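Putative enoyl-CoA hydratase/isomerase (Bordetella parapertussis, PDB 3ISA) probably acts on acyl-coenzyme A thioesters as an enoyl-CoA hydratase or isomerase of the crotonase family, its exact reaction and substrate being unestablished. Local coordinates at residues F20-P25 with E37-G42; E26-L31 with R108-G113; D79-M84 with S227-G232; P98-A103 with D191-A196; R123-E128 with F166-A171. All coordinates share one frame; numbering follows the deposited sequence.

Contact 1 of 5, residues F20-P25 with E37-G42; sequences FTLSRP and EALIDG
Strand residues Phe20 to Leu22 run almost exactly antiparallel to the helical turn Glu37 to Gly42, at 177°, with the two short axes 10.5 Å apart at closest. This is the first half of a beta-alpha-beta crossover in the crotonase fold: strand 17-22 leads into helix 33-48, which returns over the sheet to strand 53-58, the parallel neighbour of the first. The CA atoms of Phe20 and Leu39, 7.8 Å apart, mark where backbone lies nearest backbone. No polar side chain joins in: leucines and a phenyl ring meet, as suits a helix lying on a sheet, and the ring also reaches the helix backbone.

Leu39 serves two strand residues with one methyl. Its CD2 lies 4.4 Å from Phe20 CB and 4.3 Å from Leu22 CD1, so the branched leucine bridges residues i and i+2 of the strand, which lie on the same face. Leu22 starts off to one side of the helix, and its end swings in to complete the group. Strand 9-13 and helix 77-95 enclose the layer further, through Leu9 and Leu90 against Leu39, while Phe56 of strand 53-58 meets the Phe20 ring with nearly parallel planes.

Phe20 reaches further along the helix. With CG anti to the carbonyl carbon (chi1 -64°), the ring extends to Gly42, where the lack of a side chain lets an aromatic edge come right up to the helix backbone. CE1 approaches Gly42 C to 3.6 Å, and at the same edge, in the plane of the ring, Gly42 O stands 3.6 Å from Phe20 CZ.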
# COMPACT_ATOMS: atom_id res chain seq x y z
N PHE D 20 16.42 3.95 31.53
CA PHE D 20 16.72 2.53 31.44
C PHE D 20 18.23 2.36 31.27
O PHE D 20 18.77 2.60 30.19
CB PHE D 20 16.02 1.92 30.22
CG PHE D 20 14.51 1.96 30.30
CD1 PHE D 20 13.81 0.89 30.85
CD2 PHE D 20 13.80 3.04 29.81
CE1 PHE D 20 12.41 0.90 30.92
CE2 PHE D 20 12.39 3.08 29.88
CZ PHE D 20 11.69 1.99 30.43
N THR D 21 18.90 1.94 32.33
CA THR D 21 20.33 1.72 32.25
C THR D 21 20.61 0.23 32.11
O THR D 21 20.36 -0.55 33.03
CB THR D 21 21.07 2.32 33.49
OG1 THR D 21 20.78 3.71 33.60
CG2 THR D 21 22.59 2.11 33.38
N LEU D 22 21.12 -0.16 30.93
CA LEU D 22 21.58 -1.53 30.71
C LEU D 22 22.75 -1.73 31.65
O LEU D 22 23.69 -0.93 31.66
CB LEU D 22 22.00 -1.75 29.26
CG LEU D 22 20.84 -1.94 28.26
CD1 LEU D 22 19.98 -0.68 28.10
CD2 LEU D 22 21.39 -2.36 26.90
N SER D 23 22.67 -2.79 32.46
CA SER D 23 23.53 -2.94 33.62
C SER D 23 24.17 -4.32 33.67
O SER D 23 24.05 -5.06 34.65
CB SER D 23 22.74 -2.63 34.89
OG SER D 23 22.33 -1.27 34.91
N ARG D 24 24.86 -4.68 32.59
CA ARG D 24 25.71 -5.86 32.60
C ARG D 24 27.12 -5.43 32.17
O ARG D 24 27.63 -5.87 31.13
CB ARG D 24 25.15 -6.95 31.68
CG ARG D 24 23.70 -7.35 32.00
CD ARG D 24 23.25 -8.46 31.09
NE ARG D 24 23.89 -9.73 31.44
CZ ARG D 24 24.32 -10.64 30.56
NH1 ARG D 24 24.20 -10.43 29.25
NH2 ARG D 24 24.87 -11.76 31.00
N PRO D 25 27.77 -4.56 32.98
CA PRO D 25 29.01 -3.95 32.49
C PRO D 25 30.22 -4.89 32.38
O PRO D 25 31.21 -4.53 31.76
CB PRO D 25 29.27 -2.83 33.51
CG PRO D 25 28.67 -3.35 34.78
CD PRO D 25 27.43 -4.10 34.34
N GLU D 37 13.89 -9.34 28.11
CA GLU D 37 12.58 -9.41 28.77
C GLU D 37 12.33 -8.29 29.80
O GLU D 37 11.23 -7.77 29.90
CB GLU D 37 12.32 -10.79 29.40
CG GLU D 37 12.17 -11.94 28.41
CD GLU D 37 11.16 -11.70 27.28
OE1 GLU D 37 10.01 -11.28 27.55
OE2 GLU D 37 11.52 -11.96 26.11
N ALA D 38 13.38 -7.91 30.53
CA ALA D 38 13.33 -6.79 31.46
C ALA D 38 13.07 -5.46 30.75
O ALA D 38 12.32 -4.61 31.26
CB ALA D 38 14.64 -6.72 32.24
N LEU D 39 13.70 -5.27 29.59
CA LEU D 39 13.49 -4.09 28.77
C LEU D 39 12.07 -4.03 28.23
O LEU D 39 11.43 -3.00 28.29
CB LEU D 39 14.50 -4.05 27.63
CG LEU D 39 15.87 -3.51 28.06
CD1 LEU D 39 16.98 -4.04 27.12
CD2 LEU D 39 15.89 -2.00 28.15
N ILE D 40 11.57 -5.15 27.73
CA ILE D 40 10.21 -5.23 27.24
C ILE D 40 9.19 -4.88 28.34
O ILE D 40 8.29 -4.08 28.10
CB ILE D 40 9.93 -6.63 26.61
CG1 ILE D 40 10.65 -6.74 25.24
CG2 ILE D 40 8.45 -6.83 26.40
CD1 ILE D 40 10.67 -8.12 24.62
N ASP D 41 9.35 -5.50 29.52
CA ASP D 41 8.50 -5.20 30.67
C ASP D 41 8.53 -3.72 31.06
O ASP D 41 7.47 -3.11 31.26
CB ASP D 41 8.90 -6.10 31.85
CG ASP D 41 8.48 -7.56 31.64
OD1 ASP D 41 7.71 -7.85 30.69
OD2 ASP D 41 8.91 -8.43 32.43
N GLY D 42 9.75 -3.15 31.15
CA GLY D 42 9.93 -1.74 31.51
C GLY D 42 9.31 -0.78 30.50
O GLY D 42 8.62 0.17 30.89

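Contact 2 of 5, residues E26-L31 with R108-G113; sequences EKRNAL and RNFGAG
Arg28 and Phe110 meet with the guanidinium turned 52° from the plane of the phenyl ring, too steeply for a stack. The touching atom is NH1, 3.6 Å from Phe110 CE2 and 3.9 Å from Phe110 CD2, so the nitrogen approaches the CD2-CE2 side of the ring obliquely. The arginine gets there by a bend: its chain is extended at chi2 and then folds at chi3 (-66°), carrying the guanidinium across to the phenyl group. A long, flexible, charged residue fits this solvent-exposed position, where its NH1 and NH2 also hydrogen-bond glycerol, probably from the crystallisation liquor. Arg108 lies nearby in one of its two conformers, which would probably make the local field positive.

Deeper in, the character changes. Leu31 points its CD1 at Ala112 CB, 3.8 Å away, and here a small methyl on the first turn of a helix lets the leucine close over it. Gly111 just before it is the N-cap, with a positive phi (54°) that glycine readily adopts.

In crotonase-fold enzymes the beginning of this helix contributes to the oxyanion hole, so the contact probably borders the acyl-CoA pocket. Asn62 ND2 bonds both Arg28 O and Arg108 O, tying the two segments together. The loop between strand 17-22 and helix 33-48 is thereby set against strand 108-110 and the start of helix 112-119, while Leu31 also rests on Leu22 of strand 17-22.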
# COMPACT_ATOMS: atom_id res chain seq x y z
N GLU D 26 30.14 -6.09 32.97
CA GLU D 26 31.21 -7.09 32.83
C GLU D 26 31.01 -7.94 31.57
O GLU D 26 31.89 -8.72 31.19
CB GLU D 26 31.30 -7.99 34.07
CG GLU D 26 31.40 -7.24 35.41
CD GLU D 26 32.56 -6.24 35.45
OE1 GLU D 26 33.73 -6.69 35.44
OE2 GLU D 26 32.30 -5.01 35.49
N LYS D 27 29.84 -7.78 30.93
CA LYS D 27 29.48 -8.51 29.71
C LYS D 27 29.19 -7.55 28.54
O LYS D 27 28.49 -7.92 27.61
CB LYS D 27 28.27 -9.43 29.96
CG LYS D 27 28.55 -10.70 30.78
CD LYS D 27 29.03 -11.85 29.90
CE LYS D 27 29.53 -13.05 30.72
NZ LYS D 27 28.45 -13.81 31.40
N ARG D 28 29.74 -6.33 28.61
CA ARG D 28 29.60 -5.28 27.58
C ARG D 28 28.13 -4.94 27.28
O ARG D 28 27.77 -4.60 26.16
CB ARG D 28 30.33 -5.67 26.28
CG ARG D 28 31.79 -6.10 26.46
CD ARG D 28 32.44 -6.46 25.12
NE ARG D 28 31.84 -7.64 24.50
CZ ARG D 28 31.79 -7.85 23.18
NH1 ARG D 28 32.31 -6.97 22.33
NH2 ARG D 28 31.22 -8.95 22.72
N ASN D 29 27.30 -5.06 28.32
CA ASN D 29 25.86 -4.84 28.25
C ASN D 29 25.17 -5.66 27.17
O ASN D 29 24.22 -5.20 26.52
CB ASN D 29 25.55 -3.33 28.13
CG ASN D 29 25.89 -2.55 29.42
OD1 ASN D 29 25.79 -3.08 30.53
ND2 ASN D 29 26.27 -1.29 29.27
N ALA D 30 25.66 -6.89 26.98
CA ALA D 30 25.14 -7.78 25.96
C ALA D 30 23.73 -8.22 26.35
O ALA D 30 23.39 -8.31 27.53
CB ALA D 30 26.04 -8.99 25.75
N LEU D 31 22.91 -8.46 25.33
CA LEU D 31 21.51 -8.71 25.51
C LEU D 31 21.26 -10.19 25.72
O LEU D 31 21.14 -10.95 24.76
CB LEU D 31 20.72 -8.19 24.30
CG LEU D 31 20.85 -6.67 24.06
CD1 LEU D 31 20.05 -6.31 22.80
CD2 LEU D 31 20.39 -5.84 25.29
N ARG D 108 32.36 0.91 22.42
CA ARG D 108 32.18 0.08 21.24
C ARG D 108 30.85 -0.68 21.29
O ARG D 108 30.62 -1.49 22.20
CB ARG D 108 33.35 -0.90 21.11
CG ARG D 108 34.72 -0.23 20.96
CD ARG D 108 35.86 -1.23 21.07
NE ARG D 108 35.77 -2.28 20.06
CZ ARG D 108 36.72 -3.18 19.80
NH1 ARG D 108 37.85 -3.18 20.49
NH2 ARG D 108 36.52 -4.08 18.85
N ASN D 109 30.00 -0.42 20.31
CA ASN D 109 28.65 -0.97 20.29
C ASN D 109 28.38 -1.81 19.06
O ASN D 109 28.86 -1.49 17.97
CB ASN D 109 27.67 0.19 20.42
CG ASN D 109 28.00 1.08 21.62
OD1 ASN D 109 27.84 0.67 22.78
ND2 ASN D 109 28.52 2.28 21.36
N PHE D 110 27.61 -2.88 19.24
CA PHE D 110 27.49 -3.92 18.23
C PHE D 110 26.06 -4.40 18.06
O PHE D 110 25.31 -4.51 19.04
CB PHE D 110 28.34 -5.15 18.60
CG PHE D 110 29.82 -4.87 18.65
CD1 PHE D 110 30.59 -4.93 17.49
CD2 PHE D 110 30.44 -4.56 19.86
CE1 PHE D 110 31.95 -4.68 17.53
CE2 PHE D 110 31.81 -4.30 19.91
CZ PHE D 110 32.57 -4.37 18.74
N GLY D 111 25.71 -4.72 16.81
CA GLY D 111 24.49 -5.48 16.50
C GLY D 111 23.20 -4.90 17.06
O GLY D 111 22.92 -3.72 16.89
N ALA D 112 22.42 -5.73 17.76
CA ALA D 112 21.17 -5.32 18.37
C ALA D 112 21.33 -4.13 19.34
O ALA D 112 20.39 -3.37 19.55
CB ALA D 112 20.50 -6.50 19.05
N GLY D 113 22.53 -3.98 19.91
CA GLY D 113 22.90 -2.79 20.69
C GLY D 113 22.80 -1.51 19.87
O GLY D 113 22.20 -0.51 20.31

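Contact 3 of 5, residues D79-M84 with S227-G232; sequences DLLLRM and SAAQPG
Leu81 of helix 77-95 packs against Ala228 and Ala229, near the C-terminal end of helix 217-229, in a helix-to-helix contact of the crotonase fold that brings the helical C-terminal part of the chain back onto a helix from its first half. The backbones come close, with Leu81 CA 5.7 Å from Ala228 CA, a spacing that small residues make possible.

Along the second segment, Ser227 comes first. It turns aside from the helix opposite, and its OG bonds Leu224 O within its own helix and Val141 N, the latter tying the helix to a loop.

Ala228 is the centre of the contact. Its CB points at the opposing helix and receives Leu81 CD1 at 3.6 Å. The leucine has CG anti to the backbone N (chi1 173°), an extended setting that pushes both methyls out from its helix. Alanine suits the receiving place, since a single methyl fills the narrow gap without parting the helices.

Ala229 follows, its CB set off to one side. It meets the other leucine branch, with CD2 4.3 Å from Ala229 CB, while Leu81 CD1 lies 4.1 Å from Ala229 N. The leucine fork therefore straddles the two successive alanines. Val85 of the second subunit packs on Ala229 and Leu82 of that subunit on Leu81, so the pair lies beside a subunit interface.

Beyond, the chain turns through Gln230 and Pro231 to Gly232, which, with a phi of 89° that suits glycine, is the N-cap of helix 233-241. In this turn Gln230 O and Pro231 O accept bonds from Arg236 NH2 and NH1 respectively.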
# COMPACT_ATOMS: atom_id res chain seq x y z
N ASP D 79 15.74 -21.75 20.43
CA ASP D 79 16.07 -20.83 21.52
C ASP D 79 16.63 -19.53 20.97
O ASP D 79 16.24 -18.46 21.43
CB ASP D 79 17.14 -21.44 22.43
CG ASP D 79 16.64 -22.61 23.26
OD1 ASP D 79 15.42 -22.74 23.50
OD2 ASP D 79 17.52 -23.41 23.66
N LEU D 80 17.54 -19.63 20.00
CA LEU D 80 18.21 -18.46 19.42
C LEU D 80 17.24 -17.62 18.59
O LEU D 80 17.27 -16.38 18.66
CB LEU D 80 19.41 -18.89 18.57
CG LEU D 80 20.50 -19.64 19.35
CD1 LEU D 80 21.56 -20.15 18.37
CD2 LEU D 80 21.12 -18.79 20.47
N LEU D 81 16.40 -18.30 17.82
CA LEU D 81 15.33 -17.63 17.06
C LEU D 81 14.40 -16.83 17.97
O LEU D 81 14.13 -15.67 17.69
CB LEU D 81 14.52 -18.63 16.22
CG LEU D 81 13.28 -18.01 15.54
CD1 LEU D 81 13.65 -16.93 14.49
CD2 LEU D 81 12.32 -19.04 14.94
N LEU D 82 13.92 -17.46 19.04
CA LEU D 82 13.05 -16.79 20.00
C LEU D 82 13.71 -15.52 20.56
O LEU D 82 13.09 -14.46 20.61
CB LEU D 82 12.60 -17.73 21.12
CG LEU D 82 11.70 -17.09 22.20
CD1 LEU D 82 10.49 -16.41 21.57
CD2 LEU D 82 11.23 -18.14 23.22
N ARG D 83 14.97 -15.63 20.95
CA ARG D 83 15.68 -14.49 21.50
C ARG D 83 15.81 -13.32 20.48
O ARG D 83 15.66 -12.15 20.83
CB ARG D 83 17.04 -14.91 22.08
CG ARG D 83 16.94 -15.71 23.39
CD ARG D 83 18.31 -16.22 23.81
NE ARG D 83 19.26 -15.12 24.00
CZ ARG D 83 20.58 -15.26 24.07
NH1 ARG D 83 21.12 -16.47 23.96
NH2 ARG D 83 21.36 -14.19 24.23
N MET D 84 16.07 -13.66 19.22
CA MET D 84 16.11 -12.64 18.16
C MET D 84 14.74 -12.01 17.88
O MET D 84 14.63 -10.80 17.70
CB MET D 84 16.73 -13.24 16.89
CG MET D 84 18.26 -13.38 16.94
SD MET D 84 19.19 -11.85 17.19
CE MET D 84 20.82 -12.57 16.89
N SER D 227 15.30 -14.84 8.33
CA SER D 227 16.77 -14.87 8.39
C SER D 227 17.30 -15.78 9.50
O SER D 227 18.24 -16.55 9.28
CB SER D 227 17.34 -13.45 8.51
OG SER D 227 17.17 -12.88 9.80
N ALA D 228 16.71 -15.70 10.69
CA ALA D 228 17.16 -16.47 11.84
C ALA D 228 16.61 -17.92 11.85
O ALA D 228 17.13 -18.78 12.56
CB ALA D 228 16.79 -15.75 13.13
N ALA D 229 15.58 -18.19 11.05
CA ALA D 229 14.99 -19.53 10.95
C ALA D 229 15.56 -20.42 9.83
O ALA D 229 15.21 -21.60 9.76
CB ALA D 229 13.45 -19.45 10.83
N GLN D 230 16.39 -19.85 8.95
CA GLN D 230 17.06 -20.66 7.92
C GLN D 230 17.88 -21.75 8.62
O GLN D 230 18.64 -21.44 9.55
CB GLN D 230 18.00 -19.81 7.05
CG GLN D 230 17.37 -18.66 6.26
CD GLN D 230 16.37 -19.10 5.20
OE1 GLN D 230 16.44 -20.21 4.66
NE2 GLN D 230 15.42 -18.20 4.88
N PRO D 231 17.70 -23.03 8.22
CA PRO D 231 18.55 -24.10 8.76
C PRO D 231 20.04 -23.74 8.72
O PRO D 231 20.50 -23.10 7.77
CB PRO D 231 18.24 -25.27 7.83
CG PRO D 231 16.77 -25.09 7.55
CD PRO D 231 16.68 -23.59 7.30
N GLY D 232 20.76 -24.10 9.78
CA GLY D 232 22.20 -23.83 9.88
C GLY D 232 22.57 -22.49 10.51
O GLY D 232 23.72 -22.07 10.40

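Contact 4 of 5, residues P98-A103 with D191-A196; sequences PSLTLA and DAAAEA
The flat group at this contact is the peptide carbonyl of Ala193, whose O has Leu100 CD2 3.4 Å away; no ring, side-chain amide or carboxylate meets another across the segments. Everything else is methyl against methyl. Leu100 CD2 also lies 4.3 Å from Ala193 CB and 4.3 Å from Ala196 CB, so this one branch settles over a single turn of helix 186-197. Leu102 places its own CD2 3.8 Å from Ala193 CB, and Ala193 is thus approached by two leucines of the same strand face.

Both leucines keep CG anti to the backbone N (chi1 179° in Leu100, 167° in Leu102), which stretches them from the sheet toward the helix. The strand and helix run nearly antiparallel, at 168°, with their axes 9.1 Å apart, a close approach that alanines on the inner side of the helix permit. Leu53 of strand 53-58 and Trp122 of strand 122-125 also enclose Ala193, and Leu157 of the third subunit packs on Leu100.

Such chemistry implies a helix held on the central sheet of the crotonase fold by shape and exclusion of water, with long leucines supplying bulk from the strand and alanines leaving room on the helix.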
# COMPACT_ATOMS: atom_id res chain seq x y z
N PRO D 98 4.92 5.97 22.02
CA PRO D 98 4.26 7.27 22.24
C PRO D 98 5.13 8.22 23.06
O PRO D 98 4.89 9.43 23.05
CB PRO D 98 3.00 6.89 23.02
CG PRO D 98 2.82 5.41 22.80
CD PRO D 98 4.21 4.87 22.69
N SER D 99 6.09 7.69 23.81
CA SER D 99 7.06 8.54 24.53
C SER D 99 8.10 9.06 23.56
O SER D 99 8.43 8.37 22.59
CB SER D 99 7.80 7.74 25.60
OG SER D 99 6.93 7.07 26.50
N LEU D 100 8.64 10.24 23.81
CA LEU D 100 9.91 10.63 23.18
C LEU D 100 10.97 9.65 23.70
O LEU D 100 10.91 9.22 24.86
CB LEU D 100 10.30 12.06 23.54
CG LEU D 100 11.62 12.59 22.96
CD1 LEU D 100 11.60 12.52 21.40
CD2 LEU D 100 11.88 14.01 23.43
N THR D 101 11.93 9.29 22.86
CA THR D 101 13.00 8.37 23.28
C THR D 101 14.36 8.99 23.00
O THR D 101 14.56 9.63 21.95
CB THR D 101 12.87 7.02 22.57
OG1 THR D 101 12.87 7.24 21.14
CG2 THR D 101 11.54 6.33 23.00
N LEU D 102 15.28 8.80 23.94
CA LEU D 102 16.63 9.35 23.88
C LEU D 102 17.64 8.26 24.20
O LEU D 102 17.54 7.57 25.22
CB LEU D 102 16.77 10.53 24.87
CG LEU D 102 18.17 11.08 25.22
CD1 LEU D 102 18.82 11.68 24.00
CD2 LEU D 102 18.10 12.13 26.32
N ALA D 103 18.64 8.11 23.35
CA ALA D 103 19.69 7.14 23.61
C ALA D 103 21.04 7.86 23.70
O ALA D 103 21.28 8.82 22.97
CB ALA D 103 19.72 6.08 22.54
N ASP D 191 17.54 16.78 30.37
CA ASP D 191 16.64 17.87 30.75
C ASP D 191 15.99 18.51 29.52
O ASP D 191 14.78 18.78 29.54
CB ASP D 191 17.39 18.93 31.58
CG ASP D 191 17.72 18.46 33.00
OD1 ASP D 191 17.13 17.48 33.50
OD2 ASP D 191 18.59 19.10 33.64
N ALA D 192 16.77 18.74 28.46
CA ALA D 192 16.23 19.33 27.23
C ALA D 192 15.21 18.40 26.58
O ALA D 192 14.15 18.85 26.11
CB ALA D 192 17.36 19.67 26.25
N ALA D 193 15.55 17.11 26.53
CA ALA D 193 14.64 16.07 26.02
C ALA D 193 13.36 15.99 26.84
O ALA D 193 12.27 15.90 26.28
CB ALA D 193 15.34 14.72 25.96
N ALA D 194 13.48 16.08 28.17
CA ALA D 194 12.32 16.06 29.06
C ALA D 194 11.37 17.24 28.80
O ALA D 194 10.16 17.06 28.71
CB ALA D 194 12.77 16.02 30.53
N GLU D 195 11.94 18.43 28.61
CA GLU D 195 11.19 19.63 28.26
C GLU D 195 10.46 19.50 26.91
O GLU D 195 9.27 19.83 26.80
CB GLU D 195 12.15 20.83 28.22
CG GLU D 195 11.44 22.18 28.28
CD GLU D 195 12.41 23.36 28.16
OE1 GLU D 195 13.53 23.28 28.72
OE2 GLU D 195 12.03 24.37 27.52
N ALA D 196 11.16 18.98 25.90
CA ALA D 196 10.56 18.74 24.57
C ALA D 196 9.43 17.70 24.64
O ALA D 196 8.37 17.89 24.05
CB ALA D 196 11.62 18.29 23.58

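Contact 5 of 5, residues R123-E128 with F166-A171; sequences RYCTPE and FDADEA
Ala168 is the point where strand 122-125 and its following loop touch the first turn of helix 168-173 in the crotonase fold, where strand 165-167 passes into that helix through the N-cap residue Asp167. The backbones draw nearest at Pro127 and Ala168, whose CA atoms are 5.5 Å apart.

The apolar part is a single sulfur-to-methyl contact. Cys125 SG lies 3.7 Å from Ala168 CB, brought there because the thiol sits between the backbone N and the carbonyl carbon (chi1 69°). A small, weakly polar cysteine fits this buried spot, with Ala105 and Val177 as further neighbours.

The next group is methyl against carbonyl oxygen. Ala168 CB is 3.5 Å from Thr126 O and 3.3 Å from Pro127 O, so the alanine methyl lies against the loop backbone as it leaves the strand. A compact side chain is needed where main chain comes so near main chain, and the ring of Pro127 restricts its own phi.

The polar link is indirect. A water donates to Pro127 O at 2.6 Å and accepts from Ala168 N at 3.3 Å, joining a loop carbonyl to an N-H at the start of the helix, where no preceding turn supplies an acceptor.

Capping holds the helix end itself, with a salt bridge from Glu170 to Arg164 nearby. Aspartate suits the N-cap because its short carboxylate reaches forward over the first turn: Glu170 N donates to Asp167 OD1 at 3.0 Å, nearly straight at 170°, meeting the syn side of the oxygen 32° out of the carboxylate plane.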
# COMPACT_ATOMS: atom_id res chain seq x y z
N ARG D 123 19.39 10.83 19.38
CA ARG D 123 20.54 9.95 19.51
C ARG D 123 21.82 10.76 19.62
O ARG D 123 22.12 11.57 18.75
CB ARG D 123 20.62 8.98 18.32
CG ARG D 123 19.35 8.18 18.07
CD ARG D 123 19.45 7.35 16.79
NE ARG D 123 19.51 8.16 15.58
CZ ARG D 123 18.45 8.74 14.99
NH1 ARG D 123 18.62 9.47 13.89
NH2 ARG D 123 17.23 8.58 15.49
N TYR D 124 22.56 10.52 20.70
CA TYR D 124 23.83 11.22 20.95
C TYR D 124 24.89 10.19 21.30
O TYR D 124 24.58 9.13 21.85
CB TYR D 124 23.70 12.21 22.11
CG TYR D 124 22.82 13.41 21.83
CD1 TYR D 124 23.36 14.58 21.29
CD2 TYR D 124 21.46 13.39 22.13
CE1 TYR D 124 22.56 15.69 21.04
CE2 TYR D 124 20.65 14.48 21.88
CZ TYR D 124 21.21 15.64 21.34
OH TYR D 124 20.41 16.72 21.09
N CYS D 125 26.15 10.49 20.98
CA CYS D 125 27.23 9.63 21.43
C CYS D 125 28.47 10.43 21.82
O CYS D 125 28.57 11.61 21.48
CB CYS D 125 27.57 8.56 20.39
SG CYS D 125 28.36 9.19 18.88
N THR D 126 29.38 9.80 22.55
CA THR D 126 30.68 10.40 22.86
C THR D 126 31.53 10.46 21.58
O THR D 126 31.34 9.63 20.69
CB THR D 126 31.44 9.60 23.96
OG1 THR D 126 31.52 8.21 23.59
CG2 THR D 126 30.76 9.76 25.32
N PRO D 127 32.45 11.45 21.47
CA PRO D 127 33.31 11.53 20.26
C PRO D 127 34.13 10.28 19.98
O PRO D 127 34.53 10.06 18.83
CB PRO D 127 34.25 12.70 20.58
CG PRO D 127 33.54 13.51 21.58
CD PRO D 127 32.74 12.54 22.41
N GLU D 128 34.38 9.47 21.00
CA GLU D 128 35.17 8.24 20.88
C GLU D 128 34.32 6.98 20.62
O GLU D 128 34.87 5.88 20.49
CB GLU D 128 36.02 8.04 22.14
CG GLU D 128 36.88 9.25 22.55
CD GLU D 128 36.14 10.27 23.44
OE1 GLU D 128 34.95 10.05 23.77
OE2 GLU D 128 36.76 11.30 23.79
N PHE D 166 31.63 1.90 11.93
CA PHE D 166 31.69 3.35 11.73
C PHE D 166 31.79 4.11 13.06
O PHE D 166 31.25 3.68 14.08
CB PHE D 166 30.53 3.88 10.87
CG PHE D 166 29.14 3.63 11.43
CD1 PHE D 166 28.43 4.67 12.04
CD2 PHE D 166 28.54 2.38 11.30
CE1 PHE D 166 27.14 4.45 12.55
CE2 PHE D 166 27.25 2.15 11.81
CZ PHE D 166 26.55 3.19 12.43
N ASP D 167 32.52 5.22 13.03
CA ASP D 167 32.80 6.00 14.22
C ASP D 167 31.84 7.16 14.42
O ASP D 167 30.96 7.41 13.58
CB ASP D 167 34.27 6.48 14.24
CG ASP D 167 34.55 7.67 13.29
OD1 ASP D 167 33.75 7.97 12.38
OD2 ASP D 167 35.60 8.32 13.46
N ALA D 168 32.02 7.88 15.53
CA ALA D 168 31.19 9.03 15.89
C ALA D 168 31.10 10.12 14.81
O ALA D 168 30.01 10.63 14.55
CB ALA D 168 31.68 9.62 17.20
N ASP D 169 32.24 10.45 14.18
CA ASP D 169 32.27 11.45 13.10
C ASP D 169 31.42 11.04 11.92
O ASP D 169 30.60 11.82 11.45
CB ASP D 169 33.70 11.73 12.63
CG ASP D 169 34.51 12.53 13.63
OD1 ASP D 169 33.91 13.33 14.39
OD2 ASP D 169 35.75 12.36 13.65
N GLU D 170 31.60 9.79 11.46
CA GLU D 170 30.78 9.24 10.39
C GLU D 170 29.32 9.17 10.78
O GLU D 170 28.45 9.57 10.00
CB GLU D 170 31.26 7.86 9.91
CG GLU D 170 30.44 7.38 8.70
CD GLU D 170 30.91 6.09 8.05
OE1 GLU D 170 31.97 5.54 8.42
OE2 GLU D 170 30.19 5.62 7.13
N ALA D 171 29.04 8.67 12.00
CA ALA D 171 27.66 8.63 12.52
C ALA D 171 26.97 10.00 12.48
O ALA D 171 25.81 10.11 12.08
CB ALA D 171 27.65 8.06 13.94
O HOH W 1 34.59 7.78 17.52

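Overall arrangement
All five contacts are buried overall; contacts 2 and 5 alone include an exposed touching residue, Arg28 and Pro127. Contacts 1 and 4 each lay a helix nearly antiparallel on the six-stranded sheet, contact 1 through leucines and a phenylalanine against a glycine, contact 4 through leucines against alanines. Contact 5 adjoins contact 4, Ala103 O probably bonding Tyr124 N, but next to the sheet's edge strand water and a helix cap join the packing. Contacts 2 and 5 both reach the three-stranded sheet. Arg24 and Asn29 link contact 2, beside the probable active site, to contact 1. Contact 3, across the chain's centre from contacts 4 and 5, joins helices beside a second subunit; Leu31 O and Arg83 probably connect it to contact 2.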